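Local coordinates for protein yciO (Escherichia coli, PDB 1K7J) that is of uncharacterised cellular role but probably binds double-stranded RNA, at residues G62-L75 / R110-P124. Numbering follows the deposited sequence.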
ATOM      1  N   GLY A  62      -5.472 -15.226   6.387  1.00 22.17           N
ATOM      2  CA  GLY A  62      -4.543 -15.497   5.310  1.00 21.45           C
ATOM      3  C   GLY A  62      -4.367 -14.325   4.369  1.00 20.15           C
ATOM      4  O   GLY A  62      -3.702 -14.453   3.342  1.00 21.64           O
ATOM      5  N   HIS A  63      -4.963 -13.183   4.705  1.00 18.96           N
ATOM      6  CA  HIS A  63      -4.838 -12.013   3.850  1.00 16.92           C
ATOM      7  C   HIS A  63      -3.493 -11.342   4.097  1.00 15.82           C
ATOM      8  O   HIS A  63      -3.097 -11.093   5.237  1.00 15.99           O
ATOM      9  CB  HIS A  63      -5.976 -11.023   4.104  1.00 16.98           C
ATOM     10  CG  HIS A  63      -6.206 -10.073   2.971  1.00 17.48           C
ATOM     11  ND1 HIS A  63      -5.295  -9.099   2.618  1.00 17.77           N
ATOM     12  CD2 HIS A  63      -7.225  -9.974   2.084  1.00 17.54           C
ATOM     13  CE1 HIS A  63      -5.745  -8.442   1.563  1.00 17.22           C
ATOM     14  NE2 HIS A  63      -6.913  -8.953   1.221  1.00 18.82           N
ATOM     15  N   ASN A  64      -2.798 -11.054   3.006  1.00 14.19           N
ATOM     16  CA  ASN A  64      -1.480 -10.443   3.051  1.00 13.35           C
ATOM     17  C   ASN A  64      -1.459  -8.956   3.360  1.00 13.09           C
ATOM     18  O   ASN A  64      -2.414  -8.228   3.077  1.00 12.94           O
ATOM     19  CB  ASN A  64      -0.776 -10.650   1.708  1.00 13.17           C
ATOM     20  CG  ASN A  64      -0.334 -12.076   1.491  1.00 12.22           C
ATOM     21  OD1 ASN A  64       0.697 -12.501   2.007  1.00 12.94           O
ATOM     22  ND2 ASN A  64      -1.116 -12.830   0.729  1.00 12.59           N
ATOM     23  N   PHE A  65      -0.355  -8.520   3.956  1.00 12.37           N
ATOM     24  CA  PHE A  65      -0.141  -7.107   4.222  1.00 12.01           C
ATOM     25  C   PHE A  65       0.401  -6.621   2.884  1.00 11.34           C
ATOM     26  O   PHE A  65       0.567  -7.413   1.953  1.00 11.78           O
ATOM     27  CB  PHE A  65       0.933  -6.900   5.291  1.00 12.90           C
ATOM     28  CG  PHE A  65       0.414  -6.948   6.692  1.00 14.25           C
ATOM     29  CD1 PHE A  65      -0.369  -5.914   7.191  1.00 14.61           C
ATOM     30  CD2 PHE A  65       0.716  -8.022   7.521  1.00 14.52           C
ATOM     31  CE1 PHE A  65      -0.845  -5.949   8.498  1.00 15.64           C
ATOM     32  CE2 PHE A  65       0.246  -8.067   8.827  1.00 15.45           C
ATOM     33  CZ  PHE A  65      -0.535  -7.028   9.315  1.00 15.75           C
ATOM     34  N   THR A  66       0.681  -5.330   2.784  1.00 10.70           N
ATOM     35  CA  THR A  66       1.221  -4.774   1.557  1.00 10.17           C
ATOM     36  C   THR A  66       2.418  -3.902   1.882  1.00  9.91           C
ATOM     37  O   THR A  66       2.422  -3.197   2.887  1.00 10.36           O
ATOM     38  CB  THR A  66       0.183  -3.893   0.825  1.00 10.46           C
ATOM     39  OG1 THR A  66      -0.935  -4.697   0.431  1.00 10.94           O
ATOM     40  CG2 THR A  66       0.799  -3.254  -0.419  1.00 10.96           C
ATOM     41  N   LEU A  67       3.451  -3.989   1.056  1.00  9.42           N
ATOM     42  CA  LEU A  67       4.604  -3.124   1.229  1.00  9.13           C
ATOM     43  C   LEU A  67       4.522  -2.185   0.034  1.00  8.98           C
ATOM     44  O   LEU A  67       4.578  -2.626  -1.116  1.00  8.68           O
ATOM     45  CB  LEU A  67       5.920  -3.906   1.203  1.00  9.55           C
ATOM     46  CG  LEU A  67       6.246  -4.753   2.439  1.00  9.83           C
ATOM     47  CD1 LEU A  67       7.637  -5.344   2.284  1.00 10.86           C
ATOM     48  CD2 LEU A  67       6.179  -3.896   3.702  1.00 10.42           C
HETATM   49  N   MSE A  68       4.337  -0.900   0.316  1.00  8.82           N
HETATM   50  CA  MSE A  68       4.244   0.122  -0.722  1.00  8.49           C
HETATM   51  C   MSE A  68       5.692   0.495  -1.044  1.00  8.43           C
HETATM   52  O   MSE A  68       6.389   1.081  -0.211  1.00  8.61           O
HETATM   53  CB  MSE A  68       3.460   1.325  -0.179  1.00  7.81           C
HETATM   54  CG  MSE A  68       2.852   2.250  -1.225  1.00  7.46           C
HETATM   55 SE   MSE A  68       1.396   1.429  -2.252  1.00 11.00          SE
HETATM   56  CE  MSE A  68      -0.017   1.336  -0.879  1.00 11.32           C
ATOM     57  N   CYS A  69       6.136   0.146  -2.253  1.00  8.96           N
ATOM     58  CA  CYS A  69       7.516   0.372  -2.680  1.00  9.11           C
ATOM     59  C   CYS A  69       7.717   1.467  -3.720  1.00  9.15           C
ATOM     60  O   CYS A  69       6.860   1.709  -4.566  1.00  9.08           O
ATOM     61  CB  CYS A  69       8.101  -0.931  -3.225  1.00 10.22           C
ATOM     62  SG  CYS A  69       8.058  -2.317  -2.071  1.00 11.92           S
ATOM     63  N   ARG A  70       8.886   2.095  -3.666  1.00  9.32           N
ATOM     64  CA  ARG A  70       9.236   3.177  -4.576  1.00  9.51           C
ATOM     65  C   ARG A  70       9.271   2.740  -6.038  1.00  9.34           C
ATOM     66  O   ARG A  70       8.740   3.425  -6.914  1.00  9.64           O
ATOM     67  CB  ARG A  70      10.603   3.746  -4.189  1.00 10.48           C
ATOM     68  CG  ARG A  70      11.046   4.942  -5.017  1.00 12.34           C
ATOM     69  CD  ARG A  70      10.262   6.194  -4.650  1.00 14.05           C
ATOM     70  NE  ARG A  70      10.663   7.339  -5.463  1.00 16.36           N
ATOM     71  CZ  ARG A  70      11.866   7.903  -5.422  1.00 16.87           C
ATOM     72  NH1 ARG A  70      12.794   7.433  -4.600  1.00 17.73           N
ATOM     73  NH2 ARG A  70      12.148   8.930  -6.216  1.00 17.81           N
ATOM     74  N   ASP A  71       9.892   1.596  -6.295  1.00  9.45           N
ATOM     75  CA  ASP A  71      10.033   1.092  -7.653  1.00  9.77           C
ATOM     76  C   ASP A  71      10.331  -0.401  -7.643  1.00  9.88           C
ATOM     77  O   ASP A  71      10.373  -1.021  -6.583  1.00  9.05           O
ATOM     78  CB  ASP A  71      11.163   1.840  -8.365  1.00 11.06           C
ATOM     79  CG  ASP A  71      12.411   1.971  -7.504  1.00 12.50           C
ATOM     80  OD1 ASP A  71      12.674   1.066  -6.680  1.00 12.34           O
ATOM     81  OD2 ASP A  71      13.139   2.976  -7.657  1.00 14.11           O
ATOM     82  N   LEU A  72      10.542  -0.971  -8.827  1.00  9.84           N
ATOM     83  CA  LEU A  72      10.823  -2.397  -8.947  1.00 10.33           C
ATOM     84  C   LEU A  72      12.101  -2.786  -8.210  1.00  9.94           C
ATOM     85  O   LEU A  72      12.176  -3.865  -7.626  1.00  9.17           O
ATOM     86  CB  LEU A  72      10.921  -2.797 -10.426  1.00 11.86           C
ATOM     87  CG  LEU A  72      11.132  -4.286 -10.719  1.00 12.89           C
ATOM     88  CD1 LEU A  72      10.001  -5.104 -10.109  1.00 14.88           C
ATOM     89  CD2 LEU A  72      11.192  -4.505 -12.224  1.00 13.21           C
ATOM     90  N   SER A  73      13.104  -1.913  -8.229  1.00  9.84           N
ATOM     91  CA  SER A  73      14.359  -2.198  -7.540  1.00  9.94           C
ATOM     92  C   SER A  73      14.109  -2.410  -6.048  1.00  9.42           C
ATOM     93  O   SER A  73      14.586  -3.383  -5.463  1.00 10.12           O
ATOM     94  CB  SER A  73      15.347  -1.046  -7.731  1.00 10.38           C
ATOM     95  OG  SER A  73      16.533  -1.273  -6.986  1.00 11.14           O
ATOM     96  N   GLU A  74      13.363  -1.497  -5.432  1.00  9.24           N
ATOM     97  CA  GLU A  74      13.071  -1.624  -4.010  1.00  9.27           C
ATOM     98  C   GLU A  74      12.214  -2.858  -3.765  1.00  9.18           C
ATOM     99  O   GLU A  74      12.413  -3.579  -2.791  1.00  9.15           O
ATOM    100  CB  GLU A  74      12.351  -0.381  -3.487  1.00  9.78           C
ATOM    101  CG  GLU A  74      12.070  -0.457  -1.991  1.00  9.31           C
ATOM    102  CD  GLU A  74      11.804   0.901  -1.376  1.00 10.94           C
ATOM    103  OE1 GLU A  74      10.687   1.436  -1.546  1.00 11.35           O
ATOM    104  OE2 GLU A  74      12.724   1.441  -0.725  1.00 11.89           O
ATOM    105  N   LEU A  75      11.263  -3.105  -4.658  1.00  9.19           N
ATOM    106  CA  LEU A  75      10.397  -4.271  -4.530  1.00  9.36           C
ATOM    107  C   LEU A  75      11.256  -5.536  -4.523  1.00  8.99           C
ATOM    108  O   LEU A  75      11.027  -6.455  -3.733  1.00  8.99           O
ATOM    109  CB  LEU A  75       9.395  -4.309  -5.692  1.00  9.32           C
ATOM    110  CG  LEU A  75       8.399  -5.474  -5.750  1.00  9.64           C
ATOM    111  CD1 LEU A  75       7.168  -5.045  -6.543  1.00  8.69           C
ATOM    112  CD2 LEU A  75       9.051  -6.704  -6.382  1.00 10.12           C
ATOM    113  N   ARG A 110       6.615 -10.871  11.488  1.00 14.50           N
ATOM    114  CA  ARG A 110       5.213 -10.585  11.802  1.00 14.06           C
ATOM    115  C   ARG A 110       4.388 -10.051  10.636  1.00 13.99           C
ATOM    116  O   ARG A 110       3.158 -10.125  10.657  1.00 14.12           O
ATOM    117  CB  ARG A 110       5.129  -9.597  12.970  1.00 14.81           C
ATOM    118  CG  ARG A 110       5.870  -8.294  12.724  1.00 15.31           C
ATOM    119  CD  ARG A 110       5.889  -7.415  13.964  1.00 16.03           C
ATOM    120  NE  ARG A 110       6.872  -6.343  13.834  1.00 17.00           N
ATOM    121  CZ  ARG A 110       6.709  -5.255  13.088  1.00 17.25           C
ATOM    122  NH1 ARG A 110       5.589  -5.073  12.401  1.00 17.35           N
ATOM    123  NH2 ARG A 110       7.686  -4.361  13.011  1.00 17.81           N
ATOM    124  N   LEU A 111       5.059  -9.517   9.621  1.00 13.20           N
ATOM    125  CA  LEU A 111       4.363  -8.965   8.463  1.00 13.05           C
ATOM    126  C   LEU A 111       4.143  -9.984   7.350  1.00 13.16           C
ATOM    127  O   LEU A 111       3.412  -9.719   6.397  1.00 13.00           O
ATOM    128  CB  LEU A 111       5.135  -7.765   7.913  1.00 12.93           C
ATOM    129  CG  LEU A 111       5.305  -6.601   8.893  1.00 12.84           C
ATOM    130  CD1 LEU A 111       6.085  -5.484   8.219  1.00 13.02           C
ATOM    131  CD2 LEU A 111       3.942  -6.107   9.352  1.00 13.22           C
ATOM    132  N   LEU A 112       4.766 -11.150   7.477  1.00 13.33           N
ATOM    133  CA  LEU A 112       4.631 -12.194   6.469  1.00 13.83           C
ATOM    134  C   LEU A 112       3.495 -13.144   6.816  1.00 14.34           C
ATOM    135  O   LEU A 112       3.249 -13.428   7.990  1.00 14.66           O
ATOM    136  CB  LEU A 112       5.942 -12.971   6.339  1.00 13.53           C
ATOM    137  CG  LEU A 112       7.168 -12.145   5.937  1.00 13.46           C
ATOM    138  CD1 LEU A 112       8.393 -13.045   5.862  1.00 14.51           C
ATOM    139  CD2 LEU A 112       6.922 -11.464   4.595  1.00 13.50           C
ATOM    140  N   GLN A 113       2.803 -13.629   5.789  1.00 14.92           N
ATOM    141  CA  GLN A 113       1.688 -14.544   5.990  1.00 16.03           C
ATOM    142  C   GLN A 113       2.198 -15.749   6.773  1.00 16.64           C
ATOM    143  O   GLN A 113       3.178 -16.387   6.391  1.00 16.19           O
ATOM    144  CB  GLN A 113       1.107 -14.970   4.639  1.00 17.07           C
ATOM    145  CG  GLN A 113      -0.372 -15.316   4.690  1.00 19.02           C
ATOM    146  CD  GLN A 113      -0.636 -16.662   5.332  1.00 19.94           C
ATOM    147  OE1 GLN A 113      -1.648 -16.854   6.006  1.00 20.95           O
ATOM    148  NE2 GLN A 113       0.269 -17.607   5.112  1.00 20.31           N
ATOM    149  N   GLU A 114       1.525 -16.035   7.882  1.00 17.63           N
ATOM    150  CA  GLU A 114       1.888 -17.127   8.779  1.00 19.35           C
ATOM    151  C   GLU A 114       2.345 -18.424   8.122  1.00 19.00           C
ATOM    152  O   GLU A 114       3.395 -18.965   8.471  1.00 19.51           O
ATOM    153  CB  GLU A 114       0.711 -17.421   9.715  1.00 21.07           C
ATOM    154  CG  GLU A 114      -0.588 -17.726   8.980  1.00 23.88           C
ATOM    155  CD  GLU A 114      -1.795 -17.754   9.900  1.00 25.84           C
ATOM    156  OE1 GLU A 114      -2.084 -16.716  10.535  1.00 26.10           O
ATOM    157  OE2 GLU A 114      -2.457 -18.813   9.984  1.00 26.73           O
ATOM    158  N   LYS A 115       1.569 -18.916   7.162  1.00 18.91           N
ATOM    159  CA  LYS A 115       1.889 -20.175   6.505  1.00 19.05           C
ATOM    160  C   LYS A 115       2.730 -20.083   5.235  1.00 18.41           C
ATOM    161  O   LYS A 115       3.697 -20.827   5.069  1.00 18.85           O
ATOM    162  CB  LYS A 115       0.589 -20.927   6.201  1.00 19.90           C
ATOM    163  CG  LYS A 115       0.788 -22.351   5.715  1.00 21.03           C
ATOM    164  CD  LYS A 115      -0.548 -23.043   5.481  1.00 21.75           C
ATOM    165  CE  LYS A 115      -0.349 -24.488   5.058  1.00 22.65           C
ATOM    166  NZ  LYS A 115       0.512 -24.588   3.844  1.00 23.10           N
ATOM    167  N   ARG A 116       2.369 -19.166   4.345  1.00 17.42           N
ATOM    168  CA  ARG A 116       3.070 -19.020   3.076  1.00 16.27           C
ATOM    169  C   ARG A 116       4.278 -18.075   3.080  1.00 15.14           C
ATOM    170  O   ARG A 116       5.074 -18.080   2.137  1.00 15.16           O
ATOM    171  CB  ARG A 116       2.065 -18.588   2.005  1.00 16.83           C
ATOM    172  CG  ARG A 116       0.828 -19.490   1.926  1.00 17.21           C
ATOM    173  CD  ARG A 116       0.168 -19.348   0.573  1.00 18.02           C
ATOM    174  NE  ARG A 116       1.141 -19.640  -0.473  1.00 18.09           N
ATOM    175  CZ  ARG A 116       1.253 -18.961  -1.609  1.00 18.05           C
ATOM    176  NH1 ARG A 116       0.442 -17.937  -1.864  1.00 17.42           N
ATOM    177  NH2 ARG A 116       2.200 -19.293  -2.477  1.00 17.29           N
ATOM    178  N   LYS A 117       4.415 -17.278   4.137  1.00 14.31           N
ATOM    179  CA  LYS A 117       5.522 -16.327   4.281  1.00 13.75           C
ATOM    180  C   LYS A 117       5.527 -15.293   3.158  1.00 12.56           C
ATOM    181  O   LYS A 117       6.579 -14.783   2.756  1.00 11.96           O
ATOM    182  CB  LYS A 117       6.863 -17.068   4.305  1.00 15.02           C
ATOM    183  CG  LYS A 117       6.920 -18.235   5.286  1.00 17.28           C
ATOM    184  CD  LYS A 117       6.596 -17.797   6.702  1.00 19.30           C
ATOM    185  CE  LYS A 117       6.577 -18.987   7.651  1.00 20.51           C
ATOM    186  NZ  LYS A 117       6.146 -18.592   9.021  1.00 21.51           N
ATOM    187  N   THR A 118       4.337 -14.975   2.668  1.00 11.94           N
ATOM    188  CA  THR A 118       4.185 -14.017   1.586  1.00 11.42           C
ATOM    189  C   THR A 118       3.738 -12.646   2.068  1.00 11.34           C
ATOM    190  O   THR A 118       3.375 -12.457   3.230  1.00 10.81           O
ATOM    191  CB  THR A 118       3.145 -14.507   0.575  1.00 10.97           C
ATOM    192  OG1 THR A 118       1.927 -14.811   1.266  1.00 11.88           O
ATOM    193  CG2 THR A 118       3.649 -15.744  -0.151  1.00 11.45           C
ATOM    194  N   ILE A 119       3.773 -11.689   1.148  1.00 10.78           N
ATOM    195  CA  ILE A 119       3.348 -10.326   1.420  1.00 10.77           C
ATOM    196  C   ILE A 119       3.113  -9.660   0.067  1.00 10.13           C
ATOM    197  O   ILE A 119       3.756 -10.013  -0.924  1.00  9.88           O
ATOM    198  CB  ILE A 119       4.414  -9.556   2.249  1.00 11.40           C
ATOM    199  CG1 ILE A 119       3.889  -8.163   2.608  1.00 11.44           C
ATOM    200  CG2 ILE A 119       5.730  -9.486   1.490  1.00 10.90           C
ATOM    201  CD1 ILE A 119       4.655  -7.500   3.745  1.00 12.18           C
ATOM    202  N   GLY A 120       2.169  -8.727   0.022  1.00 10.00           N
ATOM    203  CA  GLY A 120       1.865  -8.047  -1.223  1.00  9.70           C
ATOM    204  C   GLY A 120       2.835  -6.914  -1.488  1.00  9.89           C
ATOM    205  O   GLY A 120       3.138  -6.130  -0.587  1.00 11.45           O
HETATM  206  N   MSE A 121       3.330  -6.838  -2.718  1.00  9.42           N
HETATM  207  CA  MSE A 121       4.272  -5.800  -3.116  1.00  9.16           C
HETATM  208  C   MSE A 121       3.526  -4.863  -4.055  1.00  8.60           C
HETATM  209  O   MSE A 121       2.880  -5.311  -5.007  1.00  8.26           O
HETATM  210  CB  MSE A 121       5.479  -6.429  -3.809  1.00 10.44           C
HETATM  211  CG  MSE A 121       6.149  -7.543  -2.988  1.00 11.04           C
HETATM  212 SE   MSE A 121       6.672  -6.996  -1.194  1.00 12.97          SE
HETATM  213  CE  MSE A 121       8.124  -5.829  -1.682  1.00  8.13           C
ATOM    214  N   ARG A 122       3.623  -3.565  -3.799  1.00  8.10           N
ATOM    215  CA  ARG A 122       2.881  -2.601  -4.600  1.00  7.79           C
ATOM    216  C   ARG A 122       3.642  -1.305  -4.853  1.00  7.64           C
ATOM    217  O   ARG A 122       4.096  -0.649  -3.916  1.00  8.59           O
ATOM    218  CB  ARG A 122       1.563  -2.319  -3.875  1.00  7.37           C
ATOM    219  CG  ARG A 122       0.600  -1.336  -4.505  1.00  8.08           C
ATOM    220  CD  ARG A 122      -0.655  -1.323  -3.637  1.00  7.66           C
ATOM    221  NE  ARG A 122      -1.557  -0.203  -3.895  1.00  8.27           N
ATOM    222  CZ  ARG A 122      -2.695  -0.017  -3.238  1.00  7.75           C
ATOM    223  NH1 ARG A 122      -3.058  -0.875  -2.294  1.00  8.87           N
ATOM    224  NH2 ARG A 122      -3.470   1.023  -3.521  1.00  9.42           N
ATOM    225  N   VAL A 123       3.789  -0.953  -6.127  1.00  7.35           N
ATOM    226  CA  VAL A 123       4.469   0.276  -6.520  1.00  7.68           C
ATOM    227  C   VAL A 123       3.393   1.247  -7.002  1.00  7.65           C
ATOM    228  O   VAL A 123       2.777   1.027  -8.043  1.00  8.37           O
ATOM    229  CB  VAL A 123       5.461   0.032  -7.678  1.00  6.99           C
ATOM    230  CG1 VAL A 123       6.122   1.341  -8.084  1.00  8.40           C
ATOM    231  CG2 VAL A 123       6.517  -0.989  -7.257  1.00  8.25           C
ATOM    232  N   PRO A 124       3.143   2.327  -6.244  1.00  7.64           N
ATOM    233  CA  PRO A 124       2.126   3.311  -6.628  1.00  7.61           C
ATOM    234  C   PRO A 124       2.631   4.229  -7.738  1.00  7.85           C
ATOM    235  O   PRO A 124       3.829   4.467  -7.853  1.00  8.92           O
ATOM    236  CB  PRO A 124       1.868   4.053  -5.324  1.00  7.79           C
ATOM    237  CG  PRO A 124       3.231   4.094  -4.708  1.00  7.45           C
ATOM    238  CD  PRO A 124       3.778   2.694  -4.962  1.00  7.29           C
TER
HETATM  239  O   HOH W   1       1.583 -10.580   4.593  1.00 12.05           O
HETATM  240  O   HOH W   2      -2.417  -3.829  -1.822  1.00  9.00           O
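Met68, a selenomethionine, lies alongside Arg122, with its SE 3.7 Å from Arg122 CG. The two residues form a parallel beta bridge between strands 66-68 and 118-122, neighbours within the mixed sheet of this YrdC-like fold. Four backbone hydrogen bonds join the pair: Gly120 N to Phe65 O, Leu67 N to Gly120 O, Arg122 N to Leu67 O and Cys69 N to Arg122 O.

Thr66, Met68 and Arg122 share one sheet face. Met68 bends at chi2 and chi3 (68° and 71°), which carries its CE over one face of the Arg122 guanidinium, 3.6 Å above the plane and toward the rim. Arg122 CG is anti to its own backbone N (chi1 180°), and the chain runs on extended to NE. This carries the guanidinium out along Met68, while Arg122 CB stays against Thr66 CG2. Arg122 NH1 donates to water 2, which also hydrogen-bonds Thr66 OG1. Ser144 is a further partner of NH1. A sulfate ion, probably from the crystallisation liquor, lies about 4 Å from the Thr66 side chain. A leucine in place of Arg122 would probably leave Ser144 and the water without this donor and take away the flat group against which Met68 CE packs.

Leu67 and Met121 lie side by side on the other face. Ile119 CD1 meets Leu67 CG tightly at 3.4 Å, the side chains crossing at about a right angle. Leu75, from helix 72-78, packs its CD1 on Met121 CB at 3.5 Å, also tight. The bent Met121 chain brings its CE to Cys69 SG.

Near the N-terminal end of strand 66-68, Leu111 CD2 sits over one face of the Phe65 ring, offset toward the rim, and helix 47-57 adds Met50 to both residues. Water 1 accepts from Phe65 N at 2.9 Å and lies 2.7 Å from Leu111 O.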